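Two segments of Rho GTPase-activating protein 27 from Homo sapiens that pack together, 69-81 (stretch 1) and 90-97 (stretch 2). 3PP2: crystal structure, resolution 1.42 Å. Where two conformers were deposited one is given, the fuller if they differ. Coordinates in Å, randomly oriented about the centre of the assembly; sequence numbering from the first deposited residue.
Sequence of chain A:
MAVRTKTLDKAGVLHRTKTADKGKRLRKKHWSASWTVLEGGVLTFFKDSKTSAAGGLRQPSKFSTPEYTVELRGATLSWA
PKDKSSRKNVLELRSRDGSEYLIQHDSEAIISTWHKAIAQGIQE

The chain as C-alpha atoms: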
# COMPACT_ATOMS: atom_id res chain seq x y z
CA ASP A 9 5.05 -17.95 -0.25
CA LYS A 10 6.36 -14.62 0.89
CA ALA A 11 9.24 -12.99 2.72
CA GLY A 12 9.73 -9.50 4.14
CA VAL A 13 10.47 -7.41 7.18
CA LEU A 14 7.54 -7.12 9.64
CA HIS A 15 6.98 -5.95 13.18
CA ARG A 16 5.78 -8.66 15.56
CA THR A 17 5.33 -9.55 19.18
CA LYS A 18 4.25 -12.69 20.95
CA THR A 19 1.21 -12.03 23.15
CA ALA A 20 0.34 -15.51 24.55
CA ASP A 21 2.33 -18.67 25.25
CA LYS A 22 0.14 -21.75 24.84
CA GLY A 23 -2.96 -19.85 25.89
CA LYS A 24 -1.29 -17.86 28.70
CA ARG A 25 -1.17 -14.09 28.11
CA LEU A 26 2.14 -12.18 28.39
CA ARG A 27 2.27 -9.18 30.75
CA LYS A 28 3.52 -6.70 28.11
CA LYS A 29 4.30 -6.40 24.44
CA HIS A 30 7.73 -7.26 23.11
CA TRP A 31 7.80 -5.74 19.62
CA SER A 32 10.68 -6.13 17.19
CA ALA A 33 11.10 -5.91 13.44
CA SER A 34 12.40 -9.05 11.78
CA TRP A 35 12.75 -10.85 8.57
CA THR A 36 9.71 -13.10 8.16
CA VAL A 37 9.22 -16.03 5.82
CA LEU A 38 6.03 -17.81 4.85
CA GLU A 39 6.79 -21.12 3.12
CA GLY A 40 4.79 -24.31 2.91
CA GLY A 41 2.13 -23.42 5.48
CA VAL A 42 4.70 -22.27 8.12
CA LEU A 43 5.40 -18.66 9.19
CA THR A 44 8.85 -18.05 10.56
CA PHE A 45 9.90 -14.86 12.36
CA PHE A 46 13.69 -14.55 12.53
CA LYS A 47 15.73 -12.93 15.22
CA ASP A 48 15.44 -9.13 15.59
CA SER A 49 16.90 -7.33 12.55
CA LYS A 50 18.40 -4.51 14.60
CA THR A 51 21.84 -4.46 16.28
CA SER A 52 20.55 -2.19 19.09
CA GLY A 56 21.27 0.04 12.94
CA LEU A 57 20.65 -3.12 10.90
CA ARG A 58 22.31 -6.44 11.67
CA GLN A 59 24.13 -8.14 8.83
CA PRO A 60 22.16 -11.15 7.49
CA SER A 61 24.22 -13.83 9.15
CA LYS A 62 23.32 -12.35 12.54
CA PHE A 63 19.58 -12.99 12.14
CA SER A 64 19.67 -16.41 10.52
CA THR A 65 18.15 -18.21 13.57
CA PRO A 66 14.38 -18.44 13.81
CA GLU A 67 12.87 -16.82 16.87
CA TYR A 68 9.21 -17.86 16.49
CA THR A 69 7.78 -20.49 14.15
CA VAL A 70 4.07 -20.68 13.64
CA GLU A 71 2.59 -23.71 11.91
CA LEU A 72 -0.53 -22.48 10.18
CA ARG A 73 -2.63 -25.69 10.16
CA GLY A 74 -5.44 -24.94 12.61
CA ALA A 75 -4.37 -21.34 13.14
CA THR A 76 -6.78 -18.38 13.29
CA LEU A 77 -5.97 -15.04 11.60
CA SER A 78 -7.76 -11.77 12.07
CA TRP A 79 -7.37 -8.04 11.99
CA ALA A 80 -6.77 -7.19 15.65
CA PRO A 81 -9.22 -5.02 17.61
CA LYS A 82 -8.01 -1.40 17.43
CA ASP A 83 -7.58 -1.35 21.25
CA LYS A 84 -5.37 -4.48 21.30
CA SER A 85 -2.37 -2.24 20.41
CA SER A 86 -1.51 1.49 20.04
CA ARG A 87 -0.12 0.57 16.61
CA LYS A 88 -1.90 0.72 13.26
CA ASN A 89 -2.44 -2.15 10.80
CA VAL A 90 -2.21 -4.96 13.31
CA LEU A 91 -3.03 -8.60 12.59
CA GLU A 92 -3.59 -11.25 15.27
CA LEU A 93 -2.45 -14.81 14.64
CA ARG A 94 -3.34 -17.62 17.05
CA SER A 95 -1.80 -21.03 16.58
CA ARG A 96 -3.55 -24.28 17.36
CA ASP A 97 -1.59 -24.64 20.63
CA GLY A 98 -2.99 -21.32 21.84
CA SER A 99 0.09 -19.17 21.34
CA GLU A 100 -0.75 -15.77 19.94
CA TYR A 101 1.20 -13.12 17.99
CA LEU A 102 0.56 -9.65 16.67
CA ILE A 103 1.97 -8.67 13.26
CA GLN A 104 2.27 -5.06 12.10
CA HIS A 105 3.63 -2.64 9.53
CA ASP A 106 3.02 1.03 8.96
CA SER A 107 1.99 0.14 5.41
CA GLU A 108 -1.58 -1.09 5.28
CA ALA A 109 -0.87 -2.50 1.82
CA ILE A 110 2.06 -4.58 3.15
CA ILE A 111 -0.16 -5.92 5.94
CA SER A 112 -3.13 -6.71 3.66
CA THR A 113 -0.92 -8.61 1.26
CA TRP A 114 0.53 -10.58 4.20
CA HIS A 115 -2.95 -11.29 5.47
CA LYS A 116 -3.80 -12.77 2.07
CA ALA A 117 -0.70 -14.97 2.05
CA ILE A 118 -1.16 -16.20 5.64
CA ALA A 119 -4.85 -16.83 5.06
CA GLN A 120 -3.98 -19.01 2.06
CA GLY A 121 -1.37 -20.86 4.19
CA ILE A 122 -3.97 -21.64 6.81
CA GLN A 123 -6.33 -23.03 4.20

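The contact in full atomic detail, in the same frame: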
# COMPACT_ATOMS: atom_id res chain seq x y z
N THR A 69 8.31 -19.78 15.31
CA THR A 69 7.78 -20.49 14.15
C THR A 69 6.31 -20.76 14.43
O THR A 69 5.94 -21.27 15.52
CB THR A 69 8.59 -21.75 13.88
OG1 THR A 69 9.98 -21.41 13.71
CG2 THR A 69 8.07 -22.53 12.64
N VAL A 70 5.47 -20.46 13.48
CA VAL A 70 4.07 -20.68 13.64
C VAL A 70 3.59 -21.58 12.52
O VAL A 70 3.60 -21.20 11.36
CB VAL A 70 3.27 -19.36 13.64
CG1 VAL A 70 1.83 -19.68 13.94
CG2 VAL A 70 3.94 -18.32 14.61
N GLU A 71 3.19 -22.81 12.87
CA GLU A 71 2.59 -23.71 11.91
C GLU A 71 1.16 -23.26 11.70
O GLU A 71 0.43 -23.01 12.64
CB GLU A 71 2.70 -25.17 12.41
CG GLU A 71 4.14 -25.62 12.59
CD GLU A 71 4.32 -26.99 13.20
OE1 GLU A 71 3.31 -27.72 13.33
OE2 GLU A 71 5.49 -27.34 13.54
N LEU A 72 0.77 -23.12 10.46
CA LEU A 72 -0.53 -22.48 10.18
C LEU A 72 -1.73 -23.43 10.16
O LEU A 72 -2.84 -22.98 10.18
CB LEU A 72 -0.47 -21.69 8.87
CG LEU A 72 0.53 -20.51 8.88
CD1 LEU A 72 0.56 -19.86 7.50
CD2 LEU A 72 0.23 -19.52 10.00
N ARG A 73 -1.51 -24.73 10.13
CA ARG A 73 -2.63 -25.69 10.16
C ARG A 73 -3.37 -25.48 11.47
O ARG A 73 -2.77 -25.56 12.54
CB ARG A 73 -2.08 -27.14 10.09
CG ARG A 73 -3.09 -28.30 10.23
CD ARG A 73 -2.36 -29.72 10.42
N GLY A 74 -4.66 -25.17 11.40
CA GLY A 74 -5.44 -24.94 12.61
C GLY A 74 -5.29 -23.59 13.27
O GLY A 74 -5.80 -23.37 14.37
N ALA A 75 -4.57 -22.67 12.62
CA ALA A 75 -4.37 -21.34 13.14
C ALA A 75 -5.58 -20.47 12.78
O ALA A 75 -6.34 -20.79 11.85
CB ALA A 75 -3.05 -20.74 12.57
N THR A 76 -5.73 -19.38 13.51
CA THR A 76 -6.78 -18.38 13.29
C THR A 76 -6.10 -17.03 13.06
O THR A 76 -5.25 -16.63 13.84
CB THR A 76 -7.71 -18.30 14.48
OG1 THR A 76 -8.33 -19.58 14.67
CG2 THR A 76 -8.84 -17.29 14.25
N LEU A 77 -6.48 -16.37 11.97
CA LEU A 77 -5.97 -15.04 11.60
C LEU A 77 -7.10 -14.05 11.60
O LEU A 77 -8.17 -14.33 11.05
CB LEU A 77 -5.38 -15.15 10.21
CG LEU A 77 -4.94 -13.87 9.51
CD1 LEU A 77 -3.70 -13.31 10.19
CD2 LEU A 77 -4.70 -14.18 8.00
N SER A 78 -6.82 -12.87 12.11
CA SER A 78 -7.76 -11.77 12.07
C SER A 78 -7.05 -10.43 12.03
O SER A 78 -5.87 -10.35 12.29
CB SER A 78 -8.66 -11.80 13.28
OG SER A 78 -7.92 -11.72 14.47
N TRP A 79 -7.78 -9.39 11.68
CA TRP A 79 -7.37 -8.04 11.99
C TRP A 79 -7.63 -7.84 13.48
O TRP A 79 -8.73 -8.09 13.98
CB TRP A 79 -8.12 -7.02 11.15
CG TRP A 79 -7.77 -7.05 9.72
CD1 TRP A 79 -8.21 -7.94 8.78
CD2 TRP A 79 -6.88 -6.14 9.02
NE1 TRP A 79 -7.68 -7.63 7.56
CE2 TRP A 79 -6.86 -6.53 7.67
CE3 TRP A 79 -6.13 -5.02 9.40
CZ2 TRP A 79 -6.08 -5.88 6.69
CZ3 TRP A 79 -5.38 -4.35 8.43
CH2 TRP A 79 -5.36 -4.78 7.10
N ALA A 80 -6.63 -7.35 14.20
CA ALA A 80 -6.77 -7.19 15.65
C ALA A 80 -7.76 -6.09 15.98
O ALA A 80 -7.87 -5.11 15.24
CB ALA A 80 -5.45 -6.85 16.27
N PRO A 81 -8.47 -6.19 17.13
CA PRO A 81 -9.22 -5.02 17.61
C PRO A 81 -8.32 -3.79 17.73
O PRO A 81 -7.14 -3.92 18.08
CB PRO A 81 -9.72 -5.47 19.00
CG PRO A 81 -9.76 -6.97 18.89
CD PRO A 81 -8.62 -7.36 18.02
N VAL A 90 -2.60 -3.80 12.55
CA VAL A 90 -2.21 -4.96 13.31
C VAL A 90 -3.06 -6.17 12.96
O VAL A 90 -4.29 -6.11 13.02
CB VAL A 90 -2.27 -4.69 14.86
CG1 VAL A 90 -1.85 -5.90 15.63
CG2 VAL A 90 -1.44 -3.46 15.25
N LEU A 91 -2.40 -7.29 12.68
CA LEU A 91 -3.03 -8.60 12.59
C LEU A 91 -2.79 -9.40 13.85
O LEU A 91 -1.76 -9.26 14.49
CB LEU A 91 -2.49 -9.39 11.41
CG LEU A 91 -2.53 -8.68 10.06
CD1 LEU A 91 -1.86 -9.58 8.94
CD2 LEU A 91 -3.95 -8.19 9.68
N GLU A 92 -3.73 -10.29 14.16
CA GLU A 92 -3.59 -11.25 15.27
C GLU A 92 -3.58 -12.65 14.67
O GLU A 92 -4.45 -13.00 13.88
CB GLU A 92 -4.76 -11.08 16.23
CG GLU A 92 -4.67 -11.93 17.48
CD GLU A 92 -5.66 -11.48 18.57
OE1 GLU A 92 -6.85 -11.35 18.27
OE2 GLU A 92 -5.25 -11.29 19.72
N LEU A 93 -2.61 -13.44 15.09
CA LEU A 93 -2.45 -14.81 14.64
C LEU A 93 -2.40 -15.72 15.87
O LEU A 93 -1.55 -15.53 16.74
CB LEU A 93 -1.18 -14.97 13.81
CG LEU A 93 -0.90 -16.37 13.23
CD1 LEU A 93 -2.01 -16.88 12.27
CD2 LEU A 93 0.48 -16.36 12.52
N ARG A 94 -3.31 -16.68 15.94
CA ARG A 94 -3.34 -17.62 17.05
C ARG A 94 -3.11 -19.00 16.52
O ARG A 94 -3.79 -19.44 15.62
CB ARG A 94 -4.68 -17.58 17.77
CG ARG A 94 -4.79 -18.62 18.87
CD ARG A 94 -6.15 -18.66 19.48
N SER A 95 -2.11 -19.67 17.05
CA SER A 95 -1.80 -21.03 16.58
C SER A 95 -2.65 -22.05 17.33
O SER A 95 -3.29 -21.74 18.33
CB SER A 95 -0.33 -21.34 16.69
OG SER A 95 0.07 -21.16 18.00
N ARG A 96 -2.66 -23.26 16.80
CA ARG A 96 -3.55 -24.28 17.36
C ARG A 96 -3.22 -24.65 18.80
O ARG A 96 -4.10 -25.11 19.52
CB ARG A 96 -3.60 -25.48 16.44
CG ARG A 96 -2.38 -26.23 16.38
CD ARG A 96 -2.55 -27.49 15.49
NE ARG A 96 -1.27 -28.18 15.47
CZ ARG A 96 -0.30 -27.98 14.58
NH1 ARG A 96 0.85 -28.64 14.72
NH2 ARG A 96 -0.46 -27.12 13.56
N ASP A 97 -1.97 -24.42 19.22
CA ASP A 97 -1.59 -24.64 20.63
C ASP A 97 -1.94 -23.50 21.58
O ASP A 97 -1.63 -23.57 22.78
CB ASP A 97 -0.11 -25.02 20.76
CG ASP A 97 0.83 -23.88 20.46
OD1 ASP A 97 0.38 -22.74 20.27
OD2 ASP A 97 2.08 -24.12 20.46
O HOH W 1 -1.58 -23.66 14.27
O HOH W 2 -6.53 -21.46 16.11
O HOH W 3 -6.81 -14.36 15.34
O HOH W 4 -6.36 -4.29 13.07

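The most distinctive feature of this contact is the way Arg96, just beyond the end of its strand, reaches back along the other stretch to bind Glu71, at the end of strand 69-71, and Arg73, in the turn that precedes strand 76-79. Its extended side chain brings the edge of the guanidinium to two acceptors at once: Arg96 NH1 forms a salt bridge with Glu71 OE1 (3.0 Å), and Arg96 NH2 donates a hydrogen bond to Arg73 O (3.0 Å). Water 1 ties the same region together through the backbone, accepting from Arg96 N (2.8 Å) and donating to Glu71 O (2.7 Å) and Arg73 O (2.8 Å). The turn that follows Glu71 is of type II, from Leu72 to Ala75, closed by Ala75 N to Leu72 O (3.0 Å). Gly74 suits it twice over: its positive phi favours glycine, and an ideal CB would lie only 3.2 Å from Arg96 CB.

Beyond the turn the stretches pair as antiparallel strands. Thr76 N donates to Arg94 O and Arg94 N donates to Thr76 O, both at 2.9 Å. Ser78 and Glu92 repeat the pattern, with Ser78 N donating to Glu92 O (3.0 Å) and Glu92 N to Ser78 O (2.8 Å). Ala80 N extends the ladder to Val90 O (2.9 Å). Between these pairs, CA-H groups also approach carbonyls, as where Leu91 CA lies 3.3 Å from Ser78 O.

Alternation along the strands sorts the side chains. Thr76, Ser78, Glu92 and Arg94 share the more polar face, where water 3 lies 3.0 Å from Ser78 OG and donates to Glu92 O (3.1 Å). Leu77 and Leu93 occupy the other face. Buried Leu93 is a hub of apolar contacts: Leu93 CD2 meets Val70 CG1 at 3.9 Å and Leu72 CD2 at 4.0 Å, and Leu93 CD1 packs 4.0 Å from Ala75 CB and 4.3 Å from Leu77 CB; Leu72 CD2 lies almost equally near both methyls of Leu93. The branched leucine end can thus touch residues both before and after the turn, and the small Ala75 methyl fits beside it.

At the far end, the CA-to-CB bond of Trp79 points away from the partner strand, yet its ring still engages Leu91. Leu91 CD2 sits over one ring face, 3.9 Å from the centroid of the six-membered ring and 3.6 Å from Trp79 CD2, a CH-pi contact between two buried residues. Ala80 directs its compact methyl toward the other stretch, where Ala80 CB packs 3.8 Å from Val90 CG1. Water 4 finishes this end by donating to both Ala80 O and Val90 O, each at 2.8 Å. Together the stretches bury 895 Å², counting both sides.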